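Local coordinates for protein carboxylesterase SOBER1 (Arabidopsis thaliana, PDB 6AVV) that hydrolyses carboxylic esters with short acyl chains, also shows phospholipase A2 activity, and dampens the plant hypersensitive response triggered by a bacterial effector, at residues V130-V135 with L192-S197; S58-P63 with G110-L115; L65-G70 with F167-A172. All coordinates share one frame; numbering follows the deposited sequence.

Contact 1. Residues V130-V135 with L192-S197; sequences VLSGWV and LGHSIS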
ATOM      1  N   VAL A 130       3.751  -1.456   2.222  1.00 10.62           N
ATOM      2  CA  VAL A 130       3.343  -0.085   2.502  1.00 10.07           C
ATOM      3  C   VAL A 130       4.606   0.752   2.615  1.00 12.10           C
ATOM      4  O   VAL A 130       5.497   0.424   3.408  1.00 12.70           O
ATOM      5  CB  VAL A 130       2.520  -0.008   3.798  1.00 10.84           C
ATOM      6  CG1 VAL A 130       2.194   1.446   4.175  1.00 13.13           C
ATOM      7  CG2 VAL A 130       1.279  -0.888   3.704  1.00 13.41           C
ATOM      8  N   LEU A 131       4.701   1.831   1.825  1.00 12.52           N
ATOM      9  CA  LEU A 131       5.813   2.768   1.919  1.00  9.83           C
ATOM     10  C   LEU A 131       5.256   4.089   2.419  1.00 12.50           C
ATOM     11  O   LEU A 131       4.485   4.746   1.714  1.00 12.73           O
ATOM     12  CB  LEU A 131       6.517   2.950   0.574  1.00 13.12           C
ATOM     13  CG  LEU A 131       7.273   1.751  -0.002  1.00 13.16           C
ATOM     14  CD1 LEU A 131       6.344   0.798  -0.706  1.00 14.19           C
ATOM     15  CD2 LEU A 131       8.298   2.264  -1.019  1.00 15.05           C
ATOM     16  N   SER A 132       5.601   4.445   3.653  1.00 10.98           N
ATOM     17  CA  SER A 132       5.284   5.758   4.205  1.00 11.75           C
ATOM     18  C   SER A 132       3.786   6.033   4.150  1.00 13.13           C
ATOM     19  O   SER A 132       3.342   7.139   3.833  1.00 13.17           O
ATOM     20  CB  SER A 132       6.073   6.846   3.478  1.00 15.07           C
ATOM     21  OG  SER A 132       7.443   6.498   3.479  1.00 17.45           O
ATOM     22  N   GLY A 133       2.992   5.015   4.463  1.00 11.45           N
ATOM     23  CA  GLY A 133       1.557   5.145   4.463  1.00 12.88           C
ATOM     24  C   GLY A 133       1.002   5.451   5.839  1.00 13.24           C
ATOM     25  O   GLY A 133       1.713   5.888   6.753  1.00 13.05           O
ATOM     26  N   TRP A 134      -0.299   5.227   5.985  1.00 11.64           N
ATOM     27  CA  TRP A 134      -0.975   5.398   7.265  1.00 10.61           C
ATOM     28  C   TRP A 134      -2.164   4.461   7.266  1.00 11.31           C
ATOM     29  O   TRP A 134      -2.542   3.932   6.223  1.00 13.25           O
ATOM     30  CB  TRP A 134      -1.405   6.848   7.490  1.00 11.39           C
ATOM     31  CG  TRP A 134      -2.400   7.428   6.464  1.00 13.40           C
ATOM     32  CD1 TRP A 134      -3.760   7.425   6.559  1.00 17.33           C
ATOM     33  CD2 TRP A 134      -2.089   8.132   5.249  1.00 12.44           C
ATOM     34  NE1 TRP A 134      -4.320   8.069   5.476  1.00 15.70           N
ATOM     35  CE2 TRP A 134      -3.316   8.521   4.665  1.00 11.27           C
ATOM     36  CE3 TRP A 134      -0.897   8.473   4.603  1.00 12.98           C
ATOM     37  CZ2 TRP A 134      -3.386   9.224   3.456  1.00 14.30           C
ATOM     38  CZ3 TRP A 134      -0.964   9.179   3.410  1.00 13.55           C
ATOM     39  CH2 TRP A 134      -2.204   9.557   2.852  1.00 13.16           C
ATOM     40  N   VAL A 135      -2.767   4.231   8.426  1.00 14.79           N
ATOM     41  CA  VAL A 135      -3.932   3.358   8.505  1.00 16.68           C
ATOM     42  C   VAL A 135      -5.164   4.217   8.223  1.00 15.47           C
ATOM     43  O   VAL A 135      -5.366   5.236   8.910  1.00 16.80           O
ATOM     44  CB  VAL A 135      -4.022   2.582   9.829  1.00 30.04           C
ATOM     45  CG1 VAL A 135      -2.930   2.974  10.794  1.00 34.67           C
ATOM     46  CG2 VAL A 135      -5.418   2.559  10.429  1.00 25.21           C
ATOM     47  N   LEU A 192      15.440   9.190   6.547  1.00 17.99           N
ATOM     48  CA  LEU A 192      14.589   9.249   5.372  1.00 19.28           C
ATOM     49  C   LEU A 192      13.322  10.035   5.670  1.00 15.64           C
ATOM     50  O   LEU A 192      12.735   9.914   6.749  1.00 16.16           O
ATOM     51  CB  LEU A 192      14.227   7.839   4.913  1.00 16.97           C
ATOM     52  CG  LEU A 192      13.361   7.751   3.655  1.00 18.47           C
ATOM     53  CD1 LEU A 192      14.111   8.307   2.459  1.00 17.76           C
ATOM     54  CD2 LEU A 192      12.940   6.324   3.400  1.00 20.85           C
ATOM     55  N   GLY A 193      12.913  10.853   4.713  1.00 16.62           N
ATOM     56  CA  GLY A 193      11.670  11.580   4.814  1.00 14.22           C
ATOM     57  C   GLY A 193      10.573  10.914   4.012  1.00 13.68           C
ATOM     58  O   GLY A 193      10.487   9.682   3.943  1.00 14.37           O
ATOM     59  N   HIS A 194       9.733  11.735   3.391  1.00 12.89           N
ATOM     60  CA  HIS A 194       8.559  11.238   2.677  1.00 14.78           C
ATOM     61  C   HIS A 194       8.913  11.021   1.207  1.00 15.45           C
ATOM     62  O   HIS A 194       8.511  11.764   0.311  1.00 16.11           O
ATOM     63  CB  HIS A 194       7.391  12.198   2.830  1.00 14.47           C
ATOM     64  CG  HIS A 194       6.065  11.557   2.565  1.00 12.00           C
ATOM     65  ND1 HIS A 194       5.549  10.578   3.391  1.00 13.69           N
ATOM     66  CD2 HIS A 194       5.164  11.724   1.568  1.00 12.01           C
ATOM     67  CE1 HIS A 194       4.381  10.180   2.919  1.00 14.34           C
ATOM     68  NE2 HIS A 194       4.127  10.857   1.811  1.00 14.27           N
ATOM     69  N   SER A 195       9.683   9.963   0.977  1.00 14.27           N
ATOM     70  CA  SER A 195      10.158   9.635  -0.357  1.00 13.00           C
ATOM     71  C   SER A 195      10.562   8.172  -0.355  1.00 13.54           C
ATOM     72  O   SER A 195      10.561   7.505   0.685  1.00 17.09           O
ATOM     73  CB  SER A 195      11.336  10.525  -0.764  1.00 14.57           C
ATOM     74  OG  SER A 195      12.437  10.337   0.111  1.00 19.23           O
ATOM     75  N   ILE A 196      10.906   7.684  -1.542  1.00 17.95           N
ATOM     76  CA  ILE A 196      11.405   6.330  -1.738  1.00 15.99           C
ATOM     77  C   ILE A 196      12.922   6.381  -1.854  1.00 20.95           C
ATOM     78  O   ILE A 196      13.462   7.168  -2.635  1.00 20.12           O
ATOM     79  CB  ILE A 196      10.793   5.699  -2.996  1.00 18.16           C
ATOM     80  CG1 ILE A 196       9.273   5.623  -2.860  1.00 20.26           C
ATOM     81  CG2 ILE A 196      11.384   4.324  -3.234  1.00 24.25           C
ATOM     82  CD1 ILE A 196       8.592   5.144  -4.126  1.00 20.73           C
ATOM     83  N   SER A 197      13.612   5.538  -1.105  1.00 20.46           N
ATOM     84  CA  SER A 197      15.043   5.377  -1.309  1.00 20.17           C
ATOM     85  C   SER A 197      15.313   4.052  -2.010  1.00 24.54           C
ATOM     86  O   SER A 197      14.503   3.121  -1.957  1.00 22.63           O
ATOM     87  CB  SER A 197      15.812   5.463   0.010  1.00 25.28           C
ATOM     88  OG  SER A 197      15.601   4.321   0.812  1.00 27.80           O
TER
HETATM   89  O   HOH W   1       8.731   7.957   5.153  1.00 14.58           O
HETATM   90  O   HOH W   2       8.990   5.441   1.605  1.00 18.44           O

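Contact 2. Residues S58-P63 with G110-L115; sequences SWFDVP and GGALTL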
ATOM      1  N   SER A  58      -6.253  11.281  -7.090  1.00 10.54           N
ATOM      2  CA  SER A  58      -6.340  10.986  -5.667  1.00 10.86           C
ATOM      3  C   SER A  58      -7.146   9.711  -5.495  1.00 11.78           C
ATOM      4  O   SER A  58      -8.259   9.616  -6.015  1.00 11.91           O
ATOM      5  CB  SER A  58      -7.006  12.137  -4.907  1.00 11.56           C
ATOM      6  OG  SER A  58      -7.194  11.801  -3.532  1.00 11.91           O
ATOM      7  N   TRP A  59      -6.609   8.751  -4.736  1.00  8.97           N
ATOM      8  CA  TRP A  59      -7.333   7.496  -4.566  1.00 11.73           C
ATOM      9  C   TRP A  59      -8.572   7.688  -3.704  1.00  8.83           C
ATOM     10  O   TRP A  59      -9.608   7.057  -3.944  1.00 13.30           O
ATOM     11  CB  TRP A  59      -6.409   6.443  -3.954  1.00 12.00           C
ATOM     12  CG  TRP A  59      -5.306   6.024  -4.860  1.00 11.24           C
ATOM     13  CD1 TRP A  59      -3.983   6.295  -4.718  1.00 13.37           C
ATOM     14  CD2 TRP A  59      -5.434   5.244  -6.057  1.00 12.41           C
ATOM     15  NE1 TRP A  59      -3.269   5.743  -5.762  1.00 11.67           N
ATOM     16  CE2 TRP A  59      -4.136   5.084  -6.593  1.00 13.68           C
ATOM     17  CE3 TRP A  59      -6.517   4.667  -6.723  1.00 11.67           C
ATOM     18  CZ2 TRP A  59      -3.892   4.379  -7.781  1.00 13.46           C
ATOM     19  CZ3 TRP A  59      -6.273   3.965  -7.899  1.00 14.79           C
ATOM     20  CH2 TRP A  59      -4.973   3.833  -8.416  1.00 15.68           C
ATOM     21  N   PHE A  60      -8.466   8.509  -2.663  1.00  9.96           N
ATOM     22  CA  PHE A  60      -9.564   8.709  -1.728  1.00  9.55           C
ATOM     23  C   PHE A  60      -9.323  10.044  -1.043  1.00 13.26           C
ATOM     24  O   PHE A  60      -8.202  10.549  -1.034  1.00 11.66           O
ATOM     25  CB  PHE A  60      -9.662   7.569  -0.708  1.00 13.19           C
ATOM     26  CG  PHE A  60      -8.407   7.370   0.095  1.00 10.55           C
ATOM     27  CD1 PHE A  60      -8.144   8.165   1.194  1.00 13.24           C
ATOM     28  CD2 PHE A  60      -7.487   6.388  -0.251  1.00 12.07           C
ATOM     29  CE1 PHE A  60      -6.994   7.988   1.939  1.00 15.73           C
ATOM     30  CE2 PHE A  60      -6.327   6.205   0.487  1.00 13.18           C
ATOM     31  CZ  PHE A  60      -6.079   7.002   1.587  1.00 14.11           C
ATOM     32  N   ASP A  61     -10.375  10.600  -0.456  1.00 11.45           N
ATOM     33  CA  ASP A  61     -10.231  11.943   0.080  1.00 11.99           C
ATOM     34  C   ASP A  61      -9.345  11.926   1.317  1.00 15.49           C
ATOM     35  O   ASP A  61      -9.419  11.018   2.154  1.00 15.14           O
ATOM     36  CB  ASP A  61     -11.579  12.571   0.407  1.00 15.42           C
ATOM     37  CG  ASP A  61     -11.474  14.094   0.581  1.00 18.05           C
ATOM     38  OD1 ASP A  61     -10.453  14.686   0.150  1.00 16.12           O
ATOM     39  OD2 ASP A  61     -12.405  14.694   1.152  1.00 22.17           O
ATOM     40  N   VAL A  62      -8.495  12.941   1.408  1.00 14.28           N
ATOM     41  CA  VAL A  62      -7.545  13.110   2.495  1.00 11.41           C
ATOM     42  C   VAL A  62      -7.896  14.405   3.217  1.00 12.29           C
ATOM     43  O   VAL A  62      -7.634  15.498   2.714  1.00 14.58           O
ATOM     44  CB  VAL A  62      -6.096  13.134   1.972  1.00 13.10           C
ATOM     45  CG1 VAL A  62      -5.100  13.418   3.101  1.00 14.63           C
ATOM     46  CG2 VAL A  62      -5.764  11.810   1.309  1.00 16.34           C
ATOM     47  N   PRO A  63      -8.546  14.314   4.375  1.00 13.50           N
ATOM     48  CA  PRO A  63      -8.943  15.542   5.089  1.00 13.54           C
ATOM     49  C   PRO A  63      -7.774  16.392   5.535  1.00 18.81           C
ATOM     50  O   PRO A  63      -7.898  17.624   5.561  1.00 18.37           O
ATOM     51  CB  PRO A  63      -9.740  15.009   6.294  1.00 20.76           C
ATOM     52  CG  PRO A  63     -10.153  13.620   5.917  1.00 20.03           C
ATOM     53  CD  PRO A  63      -9.086  13.095   5.004  1.00 13.22           C
ATOM     54  N   GLY A 110      -1.060   5.843  -1.564  1.00 10.48           N
ATOM     55  CA  GLY A 110      -1.122   4.523  -2.159  1.00 11.67           C
ATOM     56  C   GLY A 110      -0.749   3.434  -1.178  1.00 10.50           C
ATOM     57  O   GLY A 110      -1.221   2.299  -1.300  1.00 11.65           O
ATOM     58  N   GLY A 111       0.120   3.747  -0.215  1.00 11.14           N
ATOM     59  CA  GLY A 111       0.400   2.791   0.846  1.00 12.17           C
ATOM     60  C   GLY A 111      -0.783   2.597   1.774  1.00 12.69           C
ATOM     61  O   GLY A 111      -1.087   1.469   2.166  1.00 11.55           O
ATOM     62  N   ALA A 112      -1.475   3.683   2.129  1.00 10.70           N
ATOM     63  CA  ALA A 112      -2.709   3.541   2.898  1.00 10.75           C
ATOM     64  C   ALA A 112      -3.715   2.677   2.144  1.00 11.91           C
ATOM     65  O   ALA A 112      -4.361   1.808   2.729  1.00 11.53           O
ATOM     66  CB  ALA A 112      -3.309   4.919   3.202  1.00 10.76           C
ATOM     67  N   LEU A 113      -3.846   2.900   0.835  1.00 10.23           N
ATOM     68  CA  LEU A 113      -4.777   2.113   0.031  1.00 12.98           C
ATOM     69  C   LEU A 113      -4.333   0.657  -0.050  1.00 12.39           C
ATOM     70  O   LEU A 113      -5.166  -0.257  -0.040  1.00 11.95           O
ATOM     71  CB  LEU A 113      -4.871   2.720  -1.372  1.00 12.80           C
ATOM     72  CG  LEU A 113      -6.203   2.810  -2.129  1.00 34.91           C
ATOM     73  CD1 LEU A 113      -6.008   2.803  -3.665  1.00 13.99           C
ATOM     74  CD2 LEU A 113      -7.221   1.767  -1.668  1.00 12.09           C
ATOM     75  N   THR A 114      -3.024   0.433  -0.161  1.00 11.25           N
ATOM     76  CA  THR A 114      -2.486  -0.921  -0.152  1.00 10.31           C
ATOM     77  C   THR A 114      -2.941  -1.654   1.088  1.00 11.67           C
ATOM     78  O   THR A 114      -3.448  -2.777   1.010  1.00 13.06           O
ATOM     79  CB  THR A 114      -0.959  -0.887  -0.211  1.00 12.32           C
ATOM     80  OG1 THR A 114      -0.541  -0.531  -1.531  1.00 13.03           O
ATOM     81  CG2 THR A 114      -0.394  -2.260   0.097  1.00 14.08           C
ATOM     82  N   LEU A 115      -2.749  -1.029   2.250  1.00 12.11           N
ATOM     83  CA  LEU A 115      -3.137  -1.648   3.512  1.00 13.57           C
ATOM     84  C   LEU A 115      -4.618  -2.011   3.500  1.00 14.24           C
ATOM     85  O   LEU A 115      -4.999  -3.155   3.786  1.00 14.22           O
ATOM     86  CB  LEU A 115      -2.818  -0.672   4.640  1.00 12.27           C
ATOM     87  CG  LEU A 115      -2.330  -1.049   6.034  1.00 29.79           C
ATOM     88  CD1 LEU A 115      -3.293  -0.495   7.078  1.00 17.62           C
ATOM     89  CD2 LEU A 115      -2.035  -2.519   6.194  1.00 17.11           C
TER

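Contact 3. Residues L65-G70 with F167-A172; sequences LPFKVG and FEAGQA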
ATOM      1  N   LEU A  65      -3.320  16.840   5.741  1.00 18.49           N
ATOM      2  CA  LEU A  65      -1.939  16.531   5.430  1.00 20.15           C
ATOM      3  C   LEU A  65      -1.149  17.750   5.898  1.00 21.75           C
ATOM      4  O   LEU A  65      -1.560  18.887   5.617  1.00 23.89           O
ATOM      5  CB  LEU A  65      -1.737  16.292   3.937  1.00 22.35           C
ATOM      6  CG  LEU A  65      -0.782  15.217   3.460  1.00 24.25           C
ATOM      7  CD1 LEU A  65      -1.029  13.891   4.142  1.00 25.79           C
ATOM      8  CD2 LEU A  65      -0.946  15.081   1.950  1.00 23.04           C
ATOM      9  N   PRO A  66      -0.025  17.576   6.613  1.00 16.71           N
ATOM     10  CA  PRO A  66       0.605  16.332   7.068  1.00 15.79           C
ATOM     11  C   PRO A  66      -0.301  15.469   7.928  1.00 14.85           C
ATOM     12  O   PRO A  66      -1.210  15.959   8.597  1.00 15.87           O
ATOM     13  CB  PRO A  66       1.800  16.827   7.884  1.00 16.32           C
ATOM     14  CG  PRO A  66       2.151  18.141   7.260  1.00 20.74           C
ATOM     15  CD  PRO A  66       0.817  18.751   6.903  1.00 21.73           C
ATOM     16  N   PHE A  67      -0.051  14.168   7.883  1.00 13.57           N
ATOM     17  CA  PHE A  67      -0.838  13.195   8.614  1.00 14.65           C
ATOM     18  C   PHE A  67      -0.137  12.854   9.918  1.00 15.08           C
ATOM     19  O   PHE A  67       0.990  12.343   9.904  1.00 13.68           O
ATOM     20  CB  PHE A  67      -1.049  11.937   7.782  1.00 16.22           C
ATOM     21  CG  PHE A  67      -2.087  11.029   8.354  1.00 13.60           C
ATOM     22  CD1 PHE A  67      -3.406  11.125   7.936  1.00 17.96           C
ATOM     23  CD2 PHE A  67      -1.761  10.115   9.344  1.00 14.44           C
ATOM     24  CE1 PHE A  67      -4.385  10.299   8.484  1.00 14.55           C
ATOM     25  CE2 PHE A  67      -2.726   9.286   9.884  1.00 17.40           C
ATOM     26  CZ  PHE A  67      -4.035   9.379   9.457  1.00 15.79           C
ATOM     27  N   LYS A  68      -0.820  13.117  11.031  1.00 20.49           N
ATOM     28  CA  LYS A  68      -0.343  12.846  12.377  1.00 19.28           C
ATOM     29  C   LYS A  68      -1.173  11.731  12.988  1.00 17.15           C
ATOM     30  O   LYS A  68      -2.259  11.403  12.508  1.00 19.64           O
ATOM     31  CB  LYS A  68      -0.451  14.094  13.261  1.00 26.36           C
ATOM     32  CG  LYS A  68      -0.382  15.408  12.515  1.00 29.60           C
ATOM     33  CD  LYS A  68      -1.016  16.534  13.338  1.00 46.82           C
ATOM     34  CE  LYS A  68      -1.856  17.465  12.467  1.00 53.77           C
ATOM     35  NZ  LYS A  68      -2.778  18.333  13.260  1.00 54.80           N
ATOM     36  N   VAL A  69      -0.664  11.161  14.085  1.00 23.44           N
ATOM     37  CA  VAL A  69      -1.509  10.302  14.901  1.00 27.64           C
ATOM     38  C   VAL A  69      -2.727  11.103  15.332  1.00 26.16           C
ATOM     39  O   VAL A  69      -2.604  12.203  15.888  1.00 29.11           O
ATOM     40  CB  VAL A  69      -0.730   9.764  16.110  1.00 30.54           C
ATOM     41  CG1 VAL A  69      -1.681   9.075  17.081  1.00 41.48           C
ATOM     42  CG2 VAL A  69       0.352   8.805  15.656  1.00 29.66           C
ATOM     43  N   GLY A  70      -3.911  10.576  15.044  1.00 31.95           N
ATOM     44  CA  GLY A  70      -5.140  11.276  15.341  1.00 27.77           C
ATOM     45  C   GLY A  70      -5.663  12.158  14.233  1.00 28.57           C
ATOM     46  O   GLY A  70      -6.713  12.788  14.414  1.00 27.25           O
ATOM     47  N   PHE A 167       6.360   9.616  11.271  1.00 16.45           N
ATOM     48  CA  PHE A 167       6.822   8.278  11.634  1.00 17.21           C
ATOM     49  C   PHE A 167       5.938   7.668  12.717  1.00 18.90           C
ATOM     50  O   PHE A 167       5.607   6.481  12.665  1.00 16.76           O
ATOM     51  CB  PHE A 167       8.281   8.358  12.098  1.00 16.46           C
ATOM     52  CG  PHE A 167       8.912   7.031  12.406  1.00 18.16           C
ATOM     53  CD1 PHE A 167       9.239   6.143  11.397  1.00 14.44           C
ATOM     54  CD2 PHE A 167       9.209   6.683  13.717  1.00 20.54           C
ATOM     55  CE1 PHE A 167       9.834   4.932  11.680  1.00 20.87           C
ATOM     56  CE2 PHE A 167       9.802   5.473  14.009  1.00 24.61           C
ATOM     57  CZ  PHE A 167      10.117   4.593  12.994  1.00 20.85           C
ATOM     58  N   GLU A 168       5.522   8.490  13.688  1.00 18.47           N
ATOM     59  CA  GLU A 168       4.617   8.054  14.751  1.00 20.50           C
ATOM     60  C   GLU A 168       3.321   7.469  14.192  1.00 20.66           C
ATOM     61  O   GLU A 168       2.766   6.518  14.752  1.00 18.95           O
ATOM     62  CB  GLU A 168       4.320   9.252  15.656  1.00 24.32           C
ATOM     63  CG  GLU A 168       3.762   8.942  17.023  1.00 46.52           C
ATOM     64  CD  GLU A 168       3.521  10.213  17.826  1.00 75.17           C
ATOM     65  OE1 GLU A 168       3.011  11.196  17.244  1.00 77.51           O
ATOM     66  OE2 GLU A 168       3.846  10.232  19.033  1.00 63.70           O
ATOM     67  N   ALA A 169       2.812   8.036  13.095  1.00 17.90           N
ATOM     68  CA  ALA A 169       1.608   7.490  12.475  1.00 19.28           C
ATOM     69  C   ALA A 169       1.878   6.146  11.815  1.00 15.10           C
ATOM     70  O   ALA A 169       1.003   5.266  11.807  1.00 19.23           O
ATOM     71  CB  ALA A 169       1.039   8.479  11.463  1.00 18.46           C
ATOM     72  N   GLY A 170       3.073   5.958  11.252  1.00 16.96           N
ATOM     73  CA  GLY A 170       3.426   4.645  10.736  1.00 16.42           C
ATOM     74  C   GLY A 170       3.588   3.620  11.842  1.00 17.67           C
ATOM     75  O   GLY A 170       3.167   2.467  11.701  1.00 21.31           O
ATOM     76  N   GLN A 171       4.199   4.026  12.963  1.00 18.98           N
ATOM     77  CA  GLN A 171       4.321   3.127  14.105  1.00 20.18           C
ATOM     78  C   GLN A 171       2.959   2.731  14.643  1.00 19.61           C
ATOM     79  O   GLN A 171       2.787   1.608  15.128  1.00 20.01           O
ATOM     80  CB  GLN A 171       5.141   3.785  15.208  1.00 19.68           C
ATOM     81  CG  GLN A 171       6.607   3.899  14.886  1.00 22.58           C
ATOM     82  CD  GLN A 171       7.363   4.587  15.999  1.00 28.78           C
ATOM     83  OE1 GLN A 171       7.072   5.734  16.341  1.00 30.72           O
ATOM     84  NE2 GLN A 171       8.331   3.888  16.581  1.00 27.58           N
ATOM     85  N   ALA A 172       1.975   3.627  14.547  1.00 16.64           N
ATOM     86  CA  ALA A 172       0.635   3.343  15.050  1.00 21.16           C
ATOM     87  C   ALA A 172      -0.033   2.190  14.312  1.00 16.91           C
ATOM     88  O   ALA A 172      -0.992   1.607  14.833  1.00 21.58           O
ATOM     89  CB  ALA A 172      -0.239   4.596  14.959  1.00 27.12           C
TER
HETATM   90  O   HOH W   3       1.420  12.308  15.664  1.00 38.40           O

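Contact 1. Residues V130-V135 with L192-S197
His194 swings its imidazole against Ser132 by setting CG anti to its own backbone N (chi1 -159°), while Ser132 lays OG beside its backbone N (chi1 -52°), which sends the hydroxyl out toward the loop 192-197. The ring meets Ser132 with its ND1-CE1 side: CE1 comes within 3.3 Å of Ser132 O, which lies at the ring edge near its plane, and ND1 is 3.8 Å from Ser132 CB. Both ring nitrogens are bonded elsewhere, ND1 to Asp162 and NE2 to Ser108; those two bonds fix the ring's rotation, and CE1, the carbon between the nitrogens, is turned toward Ser132 O. These three residues probably form the charge relay system of the esterase.

The hydroxyl of Ser132 makes no direct bond to the loop; two waters do the joining. It donates to one water, at 2.6 Å from Ser132 OG, and that water in turn donates a hydrogen bond to Gly193 O. From the second, also 2.6 Å from Ser132 OG, it accepts, while the same water donates to Ser195 O at 2.8 Å. A single OG is thus used as donor and acceptor, tying the carbonyls on either side of His194 in sequence to the residue just past the strand. His194 itself is the centre of an inverse gamma turn.

Beyond the waters the chemistry turns apolar, where Leu131 CD2 touches Ile196 CG1 at 4.0 Å and the two side chains pass at a slant.

Strand 127-131 is an inner strand of the parallel sheet, and the loop lies between edge strand 184-189 and helix 198-212. Leu131 and Ile196 both reach that helix, and both also pack on Trp10 of strand 7-11 and Leu107 of strand 102-107.

Contact 2. Residues S58-P63 with G110-L115
Trp59 offers the face of its indole to Leu113, and the two side chains run at about a right angle to each other. One methyl does most of the touching: Leu113 CD1 stands 3.2 Å above the ring plane, shifted toward the rim, and is 3.5 Å from Trp59 CD2. The same methyl lies 3.7 Å from Trp59 CB, so it sits in the corner between the ring and its stem. Gly110 meets the indole more obliquely, with its CA 4.2 Å from Trp59 CD1; the helix brings bare backbone up to the ring here. The indole N-H is used beyond this pair, in a bond from Trp59 NE1 to the carbonyl of His12.

Phe60 comes in quite differently, edge first. Its CG lies between the backbone N and the carbonyl carbon (chi1 58°), which carries the ring to the helix with its far end leading. Phe60 CZ reaches Ala112 CB at 3.8 Å, and Phe60 CE2 is 4.1 Å from Leu113 N; both partners lie at the ring edge, near its plane. Leu113 is therefore met on two fronts, by an indole face at its methyl and by a phenyl edge at its backbone N, all of it buried.

Within the helix, Gly110 O takes two bonds from Thr114, one from the backbone N and one from OG1 at 2.9 Å. They arrive from opposite faces of the carbonyl plane, the hydroxyl 28° out of it.

Gln109 also ties the loop to the helix start, through the Trp59 backbone N-H and the Ser58 hydroxyl. Helix 109-119 follows strand 102-107 across Ser108, the probable nucleophile, with Gly106 and Gly110 completing GxSxG, consistent with the nucleophile elbow of alpha/beta hydrolases.

Contact 3. Residues L65-G70 with F167-A172
Val69 and Phe67 meet helix 167-171 in two quite different settings, one at the surface and one buried. On the buried side, Ala169 CB fits against the edge of the Phe67 ring, in its plane and 3.9 Å from CD2. A chi1 of -168° swings the Phe67 ring away from the backbone N and into the interior, toward Ala169.

Val69 carries the outer half. Its CG2 branch rests on the first turn of the helix, 3.4 Å from Glu168 O and 3.6 Å from Ala169 N. The Glu168 side chain runs alongside the same methyl, its CG being 3.7 Å from Val69 CG2, while Ala172 CB, farther along the chain, is the looser neighbour at 4.3 Å.

Toward solvent the contact is polar and indirect. The extended Glu168 side chain leads its carboxylate outward, where OE1 accepts from a water at 2.5 Å; that water in turn accepts from Val69 N at 2.9 Å. No hydrogen bond runs directly between the two segments.

The loop, which connects strand 54-57 to helix 75-94, is also fastened by backbone hydrogen bonds between Phe67 and both Met164 and Leu166, just ahead of the short helix. Elsewhere on that helix, Phe167, pointing away from the loop, and Gln171 pack on the edge strand 184-189.

Overall arrangement
Contact 2 is the core of the set, wholly buried and held by apolar packing of aromatic rings on a helix. Contact 1 is partly buried and mixes water-bridged polar groups with a small apolar patch beside the probable catalytic triad, whereas contact 3 runs from a buried ring out to an exposed, hydrated rim. Contacts 2 and 3 draw on one long loop, between strand 54-57 and helix 75-94. Trp134, in the 130-135 segment of contact 1, touches both other contacts: its ring stacks with Phe67, its CZ2 lies 4.0 Å from Phe60 CZ, and its carbonyl O meets Ala112 CB. Helix 109-119 leads on into strand 127-131, linking contacts 2 and 1.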